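Long-range contacts in 2-hydroxychromene-2-carboxylate isomerase (Pseudomonas putida, PDB 2IMF), which catalyses the reversible, glutathione-dependent isomerisation of 2-hydroxychromene-2-carboxylate to trans-o-hydroxybenzylidenepyruvate in the naphthalene degradation pathway: residues A[7-11]-A[84-90]; A[37-43]-A[165-169]. The contacts are given in a common frame with arbitrary orientation. Residue numbers count along the deposited sequence, not the author numbering.

Both contacts are buried and border the same active-site cleft of the thioredoxin-like domain, their centres about 11 Å apart. Contact 1 joins the loop that follows strand 2-7 to the start of helix 87-92; contact 2 sets the start of helix 39-46 against the loop preceding strand 170-173. They meet directly: Phe7 O lies 2.8 Å from Ile37 N and Asp8 OD2 2.9 Å from Leu39 N, both probable hydrogen bonds. Contact 1 is a polar network around Asp8 and Asn90, whereas contact 2 is aliphatic packing with a water between the backbones; no direct hydrogen bond joins its segments, and Val168 and Lys43 bond to the ligands. Each touches glutathione and the bound 4-(2-methoxyphenyl)-2-oxobut-3-enoic acid (TOM).

Contact 1: residues A[7-11]-A[84-90]; sequences FDFLS and YNSRRMN. With TOM (4-(2-methoxyphenyl)-2-oxobut-3-enoic acid), chain F; GSH (glutathione), chain E.
The active-site loop of the thioredoxin fold, running from strand 2-7 to the helix headed by Ser11, is held against residues 84-90. Asp8 to Ser11 form a type I turn (Ser11 N to Asp8 O, 3.0 Å), and Asp8, chi1 t, makes an Asx turn through OD1 to Leu10 N (3.0 Å). That same OD1 accepts from Ser86 OG (2.7 Å; Ser86 chi1 p) and Asn90 ND2 (2.9 Å). Asn90, chi1 m, in helix 87-92, accepts from Phe9 N through OD1 (2.9 Å), so its amide bonds both the Asp8 carboxylate and the Phe9 backbone. In this kappa-class glutathione transferase, Ser11, the inferred nucleophile, occupies the N-cap position, its OG 3.2 Å from glutathione SG2. The Phe9 ring turns its edge to Met89 O (CE2 to O, 3.3 Å). The nearest CA atoms are those of Leu10 and Tyr84, 5.0 Å apart; Leu10 CB is 4.0 Å from Tyr84 CB. Tyr84, chi1 m, lays a ring face against TOM C11, 3.3 Å from its CE1, while Leu10 O is 3.0 Å from C11.

Contact 2: residues A[37-43]-A[165-169]; sequences IDLARVK and VFGVP. With GSH (glutathione), chain E; TOM (4-(2-methoxyphenyl)-2-oxobut-3-enoic acid), chain F.
Val165 begins the loop before strand 170-173, extended except at Phe166 (phi/psi -117/-8). Its CG1 packs 4.0 Å from Ile37 CD1, just ahead of the helix that Asp38 N-caps, OD1 of Asp38 accepting weakly from Ala40 N (2.9 Å) and Arg41 N (3.4 Å). A water lies between the backbones, 2.7 Å from Val165 O and 3.2 Å from Val42 O. Phe166 comes next, its CA 5.6 Å from Val42 CA; its O sits 3.4 Å from Val42 CG2 and 4.2 Å from CG of Lys43, whose NZ donates to TOM O11 at 2.6 Å. The Phe166 CA-to-CB bond points away from the helix. With chi1 p, the ring presents its edge to glutathione O31 (CD1 to O31, 4.0 Å) and meets Tyr62 of the second subunit. Gly167, phi/psi -160/-176, packs against Leu39 (chi1 t, chi2 p), whose CD1 is 3.8 Å from Gly167 CA; a CB here would collide with glutathione O2, already 3.1 Å from CA. Val168, chi1 m, puts CG1 4.0 Å from Ile37 CD1 and CG2 4.2 Å from Leu39 CD1. Its backbone pairs with the ligand both ways, Val168 N to glutathione O2 and glutathione N2 to Val168 O, each 2.8 Å. The peptide bond before Pro169 is cis: this is the cis-proline loop of the thioredoxin fold, whose preceding residue binds the glutathione backbone in antiparallel, strand-like fashion.

Contact 1: residues A[7-11]-A[84-90]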
ATOM      1  N   PHE A   7       1.177 -10.628  12.304  1.00 11.61           N
ATOM      2  CA  PHE A   7       2.414  -9.873  12.111  1.00 11.14           C
ATOM      3  C   PHE A   7       3.584 -10.867  12.037  1.00 10.96           C
ATOM      4  O   PHE A   7       3.467 -12.040  12.449  1.00 11.92           O
ATOM      5  CB  PHE A   7       2.655  -8.872  13.260  1.00 13.31           C
ATOM      6  CG  PHE A   7       2.885  -9.539  14.602  1.00 13.59           C
ATOM      7  CD1 PHE A   7       1.828  -9.961  15.383  1.00 13.98           C
ATOM      8  CD2 PHE A   7       4.144  -9.830  15.037  1.00 15.43           C
ATOM      9  CE1 PHE A   7       2.060 -10.585  16.598  1.00 16.01           C
ATOM     10  CE2 PHE A   7       4.367 -10.519  16.193  1.00 16.37           C
ATOM     11  CZ  PHE A   7       3.286 -10.867  16.984  1.00 15.69           C
ATOM     12  N   ASP A   8       4.720 -10.370  11.533  1.00 11.49           N
ATOM     13  CA  ASP A   8       6.037 -11.057  11.558  1.00 12.82           C
ATOM     14  C   ASP A   8       6.995  -9.959  12.038  1.00 11.24           C
ATOM     15  O   ASP A   8       6.889  -8.817  11.567  1.00 11.63           O
ATOM     16  CB  ASP A   8       6.365 -11.557  10.135  1.00 12.33           C
ATOM     17  CG  ASP A   8       7.685 -12.338  10.036  1.00 13.93           C
ATOM     18  OD1 ASP A   8       8.645 -12.007  10.795  1.00 13.70           O
ATOM     19  OD2 ASP A   8       7.790 -13.195   9.152  1.00 14.23           O
ATOM     20  N   PHE A   9       7.857 -10.232  13.020  1.00 11.92           N
ATOM     21  CA  PHE A   9       8.733  -9.148  13.556  1.00 12.32           C
ATOM     22  C   PHE A   9       9.717  -8.615  12.502  1.00 12.75           C
ATOM     23  O   PHE A   9      10.280  -7.571  12.745  1.00 12.85           O
ATOM     24  CB  PHE A   9       9.507  -9.615  14.807  1.00 13.52           C
ATOM     25  CG  PHE A   9       8.654  -9.763  16.040  1.00 11.94           C
ATOM     26  CD1 PHE A   9       8.058  -8.649  16.614  1.00 13.34           C
ATOM     27  CD2 PHE A   9       8.535 -10.987  16.637  1.00 11.08           C
ATOM     28  CE1 PHE A   9       7.268  -8.762  17.807  1.00 13.29           C
ATOM     29  CE2 PHE A   9       7.763 -11.159  17.839  1.00 13.74           C
ATOM     30  CZ  PHE A   9       7.147 -10.055  18.399  1.00 13.44           C
ATOM     31  N   LEU A  10       9.876  -9.287  11.368  1.00 12.33           N
ATOM     32  CA  LEU A  10      10.734  -8.696  10.284  1.00 13.30           C
ATOM     33  C   LEU A  10      10.117  -7.496   9.638  1.00 12.91           C
ATOM     34  O   LEU A  10      10.795  -6.767   8.934  1.00 13.42           O
ATOM     35  CB  LEU A  10      11.108  -9.707   9.188  1.00 13.90           C
ATOM     36  CG  LEU A  10       9.983 -10.208   8.301  1.00 15.55           C
ATOM     37  CD1 LEU A  10       9.646  -9.211   7.172  1.00 20.44           C
ATOM     38  CD2 LEU A  10      10.423 -11.478   7.635  1.00 19.00           C
ATOM     39  N   SER A  11       8.810  -7.250   9.864  1.00 12.17           N
ATOM     40  CA  SER A  11       8.055  -6.262   9.069  1.00 12.20           C
ATOM     41  C   SER A  11       7.962  -4.899   9.707  1.00 13.19           C
ATOM     42  O   SER A  11       7.332  -4.777  10.731  1.00 12.18           O
ATOM     43  CB  SER A  11       6.685  -6.857   8.812  1.00 12.89           C
ATOM     44  OG  SER A  11       5.756  -5.879   8.289  1.00 12.43           O
ATOM     45  N   TYR A  84      16.879  -9.443   8.870  1.00 15.21           N
ATOM     46  CA  TYR A  84      15.427  -9.719   8.995  1.00 14.95           C
ATOM     47  C   TYR A  84      15.169 -11.139   9.481  1.00 14.33           C
ATOM     48  O   TYR A  84      14.130 -11.733   9.182  1.00 15.39           O
ATOM     49  CB  TYR A  84      14.760  -9.513   7.629  1.00 15.80           C
ATOM     50  CG  TYR A  84      15.016  -8.169   7.065  1.00 19.32           C
ATOM     51  CD1 TYR A  84      14.635  -7.045   7.755  1.00 21.03           C
ATOM     52  CD2 TYR A  84      15.647  -8.003   5.839  1.00 17.67           C
ATOM     53  CE1 TYR A  84      14.834  -5.770   7.225  1.00 21.35           C
ATOM     54  CE2 TYR A  84      15.856  -6.719   5.283  1.00 19.07           C
ATOM     55  CZ  TYR A  84      15.481  -5.631   6.009  1.00 20.24           C
ATOM     56  OH  TYR A  84      15.685  -4.385   5.459  1.00 24.61           O
ATOM     57  N   ASN A  85      16.101 -11.670  10.295  1.00 13.38           N
ATOM     58  CA  ASN A  85      15.988 -13.045  10.772  1.00 13.94           C
ATOM     59  C   ASN A  85      15.124 -13.135  12.042  1.00 14.73           C
ATOM     60  O   ASN A  85      15.601 -13.356  13.153  1.00 14.11           O
ATOM     61  CB  ASN A  85      17.376 -13.638  11.051  1.00 14.98           C
ATOM     62  CG  ASN A  85      18.245 -13.622   9.797  1.00 17.25           C
ATOM     63  OD1 ASN A  85      17.731 -13.712   8.686  1.00 18.53           O
ATOM     64  ND2 ASN A  85      19.554 -13.432   9.970  1.00 18.04           N
ATOM     65  N   SER A  86      13.821 -13.051  11.806  1.00 13.78           N
ATOM     66  CA  SER A  86      12.821 -12.914  12.851  1.00 13.34           C
ATOM     67  C   SER A  86      12.288 -14.237  13.364  1.00 13.82           C
ATOM     68  O   SER A  86      11.448 -14.215  14.252  1.00 14.02           O
ATOM     69  CB  SER A  86      11.646 -12.131  12.255  1.00 14.21           C
ATOM     70  OG  SER A  86      11.228 -12.811  11.065  1.00 14.14           O
ATOM     71  N   ARG A  87      12.793 -15.385  12.907  1.00 14.35           N
ATOM     72  CA  ARG A  87      12.150 -16.643  13.294  1.00 14.12           C
ATOM     73  C   ARG A  87      12.157 -16.883  14.784  1.00 13.50           C
ATOM     74  O   ARG A  87      11.116 -17.243  15.359  1.00 14.27           O
ATOM     75  CB  ARG A  87      12.910 -17.791  12.638  1.00 14.54           C
ATOM     76  CG  ARG A  87      12.365 -19.192  13.043  1.00 20.15           C
ATOM     77  CD  ARG A  87      13.090 -20.404  12.362  1.00 22.03           C
ATOM     78  NE  ARG A  87      13.581 -20.176  11.005  1.00 38.11           N
ATOM     79  CZ  ARG A  87      12.845 -20.125   9.890  1.00 43.32           C
ATOM     80  NH1 ARG A  87      11.521 -20.257   9.932  1.00 45.93           N
ATOM     81  NH2 ARG A  87      13.450 -19.918   8.716  1.00 43.88           N
ATOM     82  N   ARG A  88      13.286 -16.687  15.461  1.00 14.38           N
ATOM     83  CA  ARG A  88      13.359 -16.986  16.887  1.00 14.12           C
ATOM     84  C   ARG A  88      12.389 -16.145  17.699  1.00 14.40           C
ATOM     85  O   ARG A  88      11.678 -16.646  18.574  1.00 13.53           O
ATOM     86  CB  ARG A  88      14.818 -16.817  17.373  0.50 15.98           C
ATOM     87  CG  ARG A  88      15.010 -16.656  18.892  0.50 20.39           C
ATOM     88  CD  ARG A  88      16.421 -17.075  19.412  0.50 19.74           C
ATOM     89  NE  ARG A  88      17.514 -16.185  18.998  0.50 25.09           N
ATOM     90  CZ  ARG A  88      18.766 -16.565  18.752  0.50 27.10           C
ATOM     91  NH1 ARG A  88      19.145 -17.837  18.870  0.50 32.12           N
ATOM     92  NH2 ARG A  88      19.654 -15.661  18.372  0.50 29.81           N
ATOM     93  N   MET A  89      12.369 -14.815  17.424  1.00 13.05           N
ATOM     94  CA  MET A  89      11.482 -13.975  18.182  1.00 12.63           C
ATOM     95  C   MET A  89      10.014 -14.210  17.838  1.00 12.58           C
ATOM     96  O   MET A  89       9.150 -14.011  18.714  1.00 12.73           O
ATOM     97  CB  MET A  89      11.865 -12.486  18.213  0.60 13.32           C
ATOM     98  CG  MET A  89      13.316 -12.212  18.661  0.60 13.92           C
ATOM     99  SD  MET A  89      13.816 -12.908  20.235  0.60 14.36           S
ATOM    100  CE  MET A  89      12.910 -11.896  21.388  0.60 15.59           C
ATOM    101  N   ASN A  90       9.731 -14.538  16.588  1.00 12.79           N
ATOM    102  CA  ASN A  90       8.330 -14.898  16.251  1.00 13.14           C
ATOM    103  C   ASN A  90       7.870 -16.124  17.087  1.00 14.11           C
ATOM    104  O   ASN A  90       6.759 -16.148  17.623  1.00 14.95           O
ATOM    105  CB  ASN A  90       8.244 -15.251  14.746  1.00 13.50           C
ATOM    106  CG  ASN A  90       8.276 -14.060  13.801  1.00 13.92           C
ATOM    107  OD1 ASN A  90       8.179 -12.910  14.208  1.00 12.79           O
ATOM    108  ND2 ASN A  90       8.414 -14.387  12.513  1.00 13.37           N
TER
HETATM  109  O8  TOM F 305       9.870  -6.918   1.473  1.00 38.92           O
HETATM  110  C9  TOM F 305       9.328  -7.688   2.258  1.00 39.00           C
HETATM  111  C10 TOM F 305       9.301  -9.120   2.105  1.00 39.18           C
HETATM  112  O11 TOM F 305       8.504  -9.548   1.235  1.00 40.54           O
HETATM  113  O10 TOM F 305       9.971  -9.838   2.875  1.00 45.15           O
HETATM  114  C8  TOM F 305       8.535  -7.226   3.441  1.00 33.61           C
HETATM  115  C7  TOM F 305       8.321  -5.976   3.782  1.00 25.71           C
HETATM  116  C1  TOM F 305       9.409  -4.941   3.983  1.00 24.42           C
HETATM  117  C6  TOM F 305       9.127  -3.694   3.462  1.00 21.40           C
HETATM  118  C5  TOM F 305      10.072  -2.678   3.569  1.00 23.45           C
HETATM  119  C4  TOM F 305      11.262  -2.935   4.272  1.00 23.76           C
HETATM  120  C3  TOM F 305      11.548  -4.172   4.810  1.00 20.58           C
HETATM  121  C2  TOM F 305      10.581  -5.182   4.658  1.00 25.16           C
HETATM  122  O2  TOM F 305      10.743  -6.424   5.169  1.00 25.60           O
HETATM  123  C11 TOM F 305      11.834  -6.506   6.090  1.00 29.17           C
HETATM  124  N1  GSH E 301       1.060  -0.359   2.165  1.00 13.02           N
HETATM  125  CA1 GSH E 301       1.454  -1.170   3.273  1.00 13.96           C
HETATM  126  C1  GSH E 301       1.353  -0.544   4.617  1.00 12.81           C
HETATM  127  O11 GSH E 301       1.409  -1.251   5.626  1.00 13.60           O
HETATM  128  O12 GSH E 301       1.441   0.699   4.511  1.00 14.93           O
HETATM  129  CB1 GSH E 301       2.485  -2.234   2.916  1.00 13.48           C
HETATM  130  CG1 GSH E 301       2.556  -3.477   3.801  1.00 12.07           C
HETATM  131  CD1 GSH E 301       3.626  -4.412   3.310  1.00 14.80           C
HETATM  132  OE1 GSH E 301       4.333  -4.085   2.233  1.00 16.21           O
HETATM  133  N2  GSH E 301       3.875  -5.525   3.958  1.00 13.74           N
HETATM  134  CA2 GSH E 301       4.763  -6.573   3.471  1.00 13.23           C
HETATM  135  C2  GSH E 301       4.063  -7.718   2.881  1.00 13.70           C
HETATM  136  O2  GSH E 301       2.996  -8.223   3.536  1.00 14.00           O
HETATM  137  CB2 GSH E 301       5.618  -7.072   4.679  1.00 13.99           C
HETATM  138  SG2 GSH E 301       6.849  -5.829   5.231  1.00 18.83           S
HETATM  139  N3  GSH E 301       4.434  -8.213   1.736  1.00 18.37           N
HETATM  140  CA3 GSH E 301       3.584  -9.202   1.075  1.00 18.82           C
HETATM  141  C3  GSH E 301       3.115  -8.629  -0.242  1.00 21.68           C
HETATM  142  O31 GSH E 301       2.347  -9.325  -0.931  1.00 21.24           O
HETATM  143  O32 GSH E 301       3.554  -7.499  -0.640  1.00 22.99           O

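Contact 2: residues A[37-43]-A[165-169]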
ATOM      1  N   ILE A  37       3.396 -14.871  12.750  1.00 12.36           N
ATOM      2  CA  ILE A  37       3.412 -15.855  11.662  1.00 13.99           C
ATOM      3  C   ILE A  37       4.586 -15.643  10.738  1.00 14.86           C
ATOM      4  O   ILE A  37       5.233 -14.601  10.751  1.00 13.88           O
ATOM      5  CB  ILE A  37       2.122 -15.821  10.755  1.00 13.45           C
ATOM      6  CG1 ILE A  37       1.914 -14.385  10.180  1.00 13.41           C
ATOM      7  CG2 ILE A  37       0.896 -16.128  11.627  1.00 14.44           C
ATOM      8  CD1 ILE A  37       0.769 -14.336   9.109  1.00 14.00           C
ATOM      9  N   ASP A  38       4.862 -16.646   9.937  1.00 13.58           N
ATOM     10  CA  ASP A  38       6.017 -16.629   9.042  1.00 14.14           C
ATOM     11  C   ASP A  38       5.669 -16.022   7.694  1.00 14.81           C
ATOM     12  O   ASP A  38       5.096 -16.731   6.809  1.00 14.03           O
ATOM     13  CB  ASP A  38       6.553 -18.057   8.884  1.00 14.97           C
ATOM     14  CG  ASP A  38       7.871 -18.119   8.145  1.00 17.82           C
ATOM     15  OD1 ASP A  38       8.304 -17.201   7.479  1.00 19.28           O
ATOM     16  OD2 ASP A  38       8.495 -19.219   8.129  1.00 29.23           O
ATOM     17  N   LEU A  39       6.063 -14.760   7.480  1.00 14.66           N
ATOM     18  CA  LEU A  39       5.730 -14.129   6.202  1.00 14.99           C
ATOM     19  C   LEU A  39       6.247 -14.935   5.008  1.00 14.60           C
ATOM     20  O   LEU A  39       5.598 -15.024   3.975  1.00 14.92           O
ATOM     21  CB  LEU A  39       6.331 -12.726   6.139  1.00 15.26           C
ATOM     22  CG  LEU A  39       6.099 -11.980   4.808  1.00 14.57           C
ATOM     23  CD1 LEU A  39       4.616 -11.824   4.507  1.00 16.58           C
ATOM     24  CD2 LEU A  39       6.839 -10.669   4.822  1.00 16.54           C
ATOM     25  N   ALA A  40       7.441 -15.522   5.219  1.00 16.81           N
ATOM     26  CA  ALA A  40       8.047 -16.158   4.047  1.00 19.32           C
ATOM     27  C   ALA A  40       7.199 -17.298   3.643  1.00 19.87           C
ATOM     28  O   ALA A  40       6.966 -17.576   2.450  1.00 22.07           O
ATOM     29  CB  ALA A  40       9.466 -16.685   4.342  1.00 21.69           C
ATOM     30  N   ARG A  41       6.691 -18.036   4.611  1.00 20.34           N
ATOM     31  CA  ARG A  41       5.836 -19.144   4.295  1.00 20.65           C
ATOM     32  C   ARG A  41       4.498 -18.716   3.688  1.00 21.15           C
ATOM     33  O   ARG A  41       3.962 -19.334   2.761  1.00 21.61           O
ATOM     34  CB  ARG A  41       5.566 -19.972   5.550  1.00 23.00           C
ATOM     35  CG  ARG A  41       6.208 -21.304   5.588  1.00 30.26           C
ATOM     36  CD  ARG A  41       6.069 -21.777   7.039  1.00 34.63           C
ATOM     37  NE  ARG A  41       7.266 -22.474   7.488  1.00 41.35           N
ATOM     38  CZ  ARG A  41       7.255 -23.726   7.928  1.00 43.99           C
ATOM     39  NH1 ARG A  41       6.098 -24.375   7.984  1.00 43.10           N
ATOM     40  NH2 ARG A  41       8.389 -24.313   8.319  1.00 45.28           N
ATOM     41  N   VAL A  42       3.869 -17.654   4.220  1.00 20.50           N
ATOM     42  CA  VAL A  42       2.629 -17.234   3.614  1.00 20.05           C
ATOM     43  C   VAL A  42       2.761 -16.754   2.165  1.00 17.78           C
ATOM     44  O   VAL A  42       1.824 -16.925   1.379  1.00 20.10           O
ATOM     45  CB  VAL A  42       1.765 -16.206   4.484  1.00 21.49           C
ATOM     46  CG1 VAL A  42       1.776 -16.551   5.978  1.00 21.31           C
ATOM     47  CG2 VAL A  42       2.079 -14.795   4.289  1.00 25.03           C
ATOM     48  N   LYS A  43       3.905 -16.112   1.865  1.00 17.34           N
ATOM     49  CA  LYS A  43       4.129 -15.655   0.499  1.00 18.81           C
ATOM     50  C   LYS A  43       4.280 -16.833  -0.428  1.00 20.41           C
ATOM     51  O   LYS A  43       3.671 -16.831  -1.518  1.00 21.54           O
ATOM     52  CB  LYS A  43       5.384 -14.836   0.411  1.00 16.85           C
ATOM     53  CG  LYS A  43       5.185 -13.417   0.985  1.00 16.92           C
ATOM     54  CD  LYS A  43       6.541 -12.699   1.009  1.00 19.96           C
ATOM     55  CE  LYS A  43       6.997 -12.271  -0.344  1.00 28.98           C
ATOM     56  NZ  LYS A  43       8.424 -11.679  -0.186  1.00 28.65           N
ATOM     57  N   VAL A 165      -4.759 -14.982   4.584  1.00 15.07           N
ATOM     58  CA  VAL A 165      -3.717 -13.969   4.887  1.00 13.82           C
ATOM     59  C   VAL A 165      -2.556 -14.224   3.928  1.00 14.95           C
ATOM     60  O   VAL A 165      -2.035 -15.343   3.808  1.00 17.48           O
ATOM     61  CB  VAL A 165      -3.230 -14.147   6.297  1.00 13.18           C
ATOM     62  CG1 VAL A 165      -2.022 -13.238   6.520  1.00 14.89           C
ATOM     63  CG2 VAL A 165      -4.357 -13.849   7.263  1.00 15.36           C
ATOM     64  N   PHE A 166      -2.131 -13.152   3.216  1.00 13.46           N
ATOM     65  CA  PHE A 166      -1.001 -13.245   2.250  1.00 14.69           C
ATOM     66  C   PHE A 166       0.199 -12.353   2.653  1.00 13.86           C
ATOM     67  O   PHE A 166       1.254 -12.434   2.021  1.00 15.08           O
ATOM     68  CB  PHE A 166      -1.485 -12.859   0.834  1.00 14.45           C
ATOM     69  CG  PHE A 166      -2.021 -11.442   0.780  1.00 15.02           C
ATOM     70  CD1 PHE A 166      -1.123 -10.345   0.667  1.00 13.85           C
ATOM     71  CD2 PHE A 166      -3.416 -11.190   0.900  1.00 14.19           C
ATOM     72  CE1 PHE A 166      -1.592  -9.054   0.740  1.00 14.14           C
ATOM     73  CE2 PHE A 166      -3.858  -9.882   0.954  1.00 13.85           C
ATOM     74  CZ  PHE A 166      -2.948  -8.803   0.831  1.00 13.77           C
ATOM     75  N   GLY A 167       0.008 -11.515   3.678  1.00 12.34           N
ATOM     76  CA  GLY A 167       1.077 -10.591   4.073  1.00 12.38           C
ATOM     77  C   GLY A 167       0.859 -10.107   5.474  1.00 12.51           C
ATOM     78  O   GLY A 167      -0.092 -10.546   6.158  1.00 12.93           O
ATOM     79  N   VAL A 168       1.733  -9.202   5.888  1.00 11.47           N
ATOM     80  CA  VAL A 168       1.616  -8.616   7.220  1.00 12.21           C
ATOM     81  C   VAL A 168       1.875  -7.129   7.091  1.00 13.03           C
ATOM     82  O   VAL A 168       2.584  -6.669   6.194  1.00 13.61           O
ATOM     83  CB  VAL A 168       2.573  -9.244   8.250  1.00 11.89           C
ATOM     84  CG1 VAL A 168       2.205 -10.683   8.462  1.00 12.78           C
ATOM     85  CG2 VAL A 168       4.070  -9.166   7.750  1.00 13.07           C
ATOM     86  N   PRO A 169       1.307  -6.299   7.950  1.00 11.12           N
ATOM     87  CA  PRO A 169       0.331  -6.628   9.026  1.00 11.60           C
ATOM     88  C   PRO A 169      -1.038  -6.873   8.413  1.00 11.55           C
ATOM     89  O   PRO A 169      -1.456  -6.163   7.504  1.00 12.26           O
ATOM     90  CB  PRO A 169       0.301  -5.346   9.901  1.00 12.64           C
ATOM     91  CG  PRO A 169       0.657  -4.218   8.880  1.00 10.81           C
ATOM     92  CD  PRO A 169       1.610  -4.852   7.854  1.00 11.19           C
TER
HETATM   93  N1  GSH E 301       1.060  -0.359   2.165  1.00 13.02           N
HETATM   94  CA1 GSH E 301       1.454  -1.170   3.273  1.00 13.96           C
HETATM   95  C1  GSH E 301       1.353  -0.544   4.617  1.00 12.81           C
HETATM   96  O11 GSH E 301       1.409  -1.251   5.626  1.00 13.60           O
HETATM   97  O12 GSH E 301       1.441   0.699   4.511  1.00 14.93           O
HETATM   98  CB1 GSH E 301       2.485  -2.234   2.916  1.00 13.48           C
HETATM   99  CG1 GSH E 301       2.556  -3.477   3.801  1.00 12.07           C
HETATM  100  CD1 GSH E 301       3.626  -4.412   3.310  1.00 14.80           C
HETATM  101  OE1 GSH E 301       4.333  -4.085   2.233  1.00 16.21           O
HETATM  102  N2  GSH E 301       3.875  -5.525   3.958  1.00 13.74           N
HETATM  103  CA2 GSH E 301       4.763  -6.573   3.471  1.00 13.23           C
HETATM  104  C2  GSH E 301       4.063  -7.718   2.881  1.00 13.70           C
HETATM  105  O2  GSH E 301       2.996  -8.223   3.536  1.00 14.00           O
HETATM  106  CB2 GSH E 301       5.618  -7.072   4.679  1.00 13.99           C
HETATM  107  SG2 GSH E 301       6.849  -5.829   5.231  1.00 18.83           S
HETATM  108  N3  GSH E 301       4.434  -8.213   1.736  1.00 18.37           N
HETATM  109  CA3 GSH E 301       3.584  -9.202   1.075  1.00 18.82           C
HETATM  110  C3  GSH E 301       3.115  -8.629  -0.242  1.00 21.68           C
HETATM  111  O31 GSH E 301       2.347  -9.325  -0.931  1.00 21.24           O
HETATM  112  O32 GSH E 301       3.554  -7.499  -0.640  1.00 22.99           O
HETATM  113  O8  TOM F 305       9.870  -6.918   1.473  1.00 38.92           O
HETATM  114  C9  TOM F 305       9.328  -7.688   2.258  1.00 39.00           C
HETATM  115  C10 TOM F 305       9.301  -9.120   2.105  1.00 39.18           C
HETATM  116  O11 TOM F 305       8.504  -9.548   1.235  1.00 40.54           O
HETATM  117  O10 TOM F 305       9.971  -9.838   2.875  1.00 45.15           O
HETATM  118  C8  TOM F 305       8.535  -7.226   3.441  1.00 33.61           C
HETATM  119  C7  TOM F 305       8.321  -5.976   3.782  1.00 25.71           C
HETATM  120  C1  TOM F 305       9.409  -4.941   3.983  1.00 24.42           C
HETATM  121  C6  TOM F 305       9.127  -3.694   3.462  1.00 21.40           C
HETATM  122  C5  TOM F 305      10.072  -2.678   3.569  1.00 23.45           C
HETATM  123  C4  TOM F 305      11.262  -2.935   4.272  1.00 23.76           C
HETATM  124  C3  TOM F 305      11.548  -4.172   4.810  1.00 20.58           C
HETATM  125  C2  TOM F 305      10.581  -5.182   4.658  1.00 25.16           C
HETATM  126  O2  TOM F 305      10.743  -6.424   5.169  1.00 25.60           O
HETATM  127  C11 TOM F 305      11.834  -6.506   6.090  1.00 29.17           C
HETATM  128  O   HOH W   1      -1.253 -17.383   2.245  1.00 29.76           O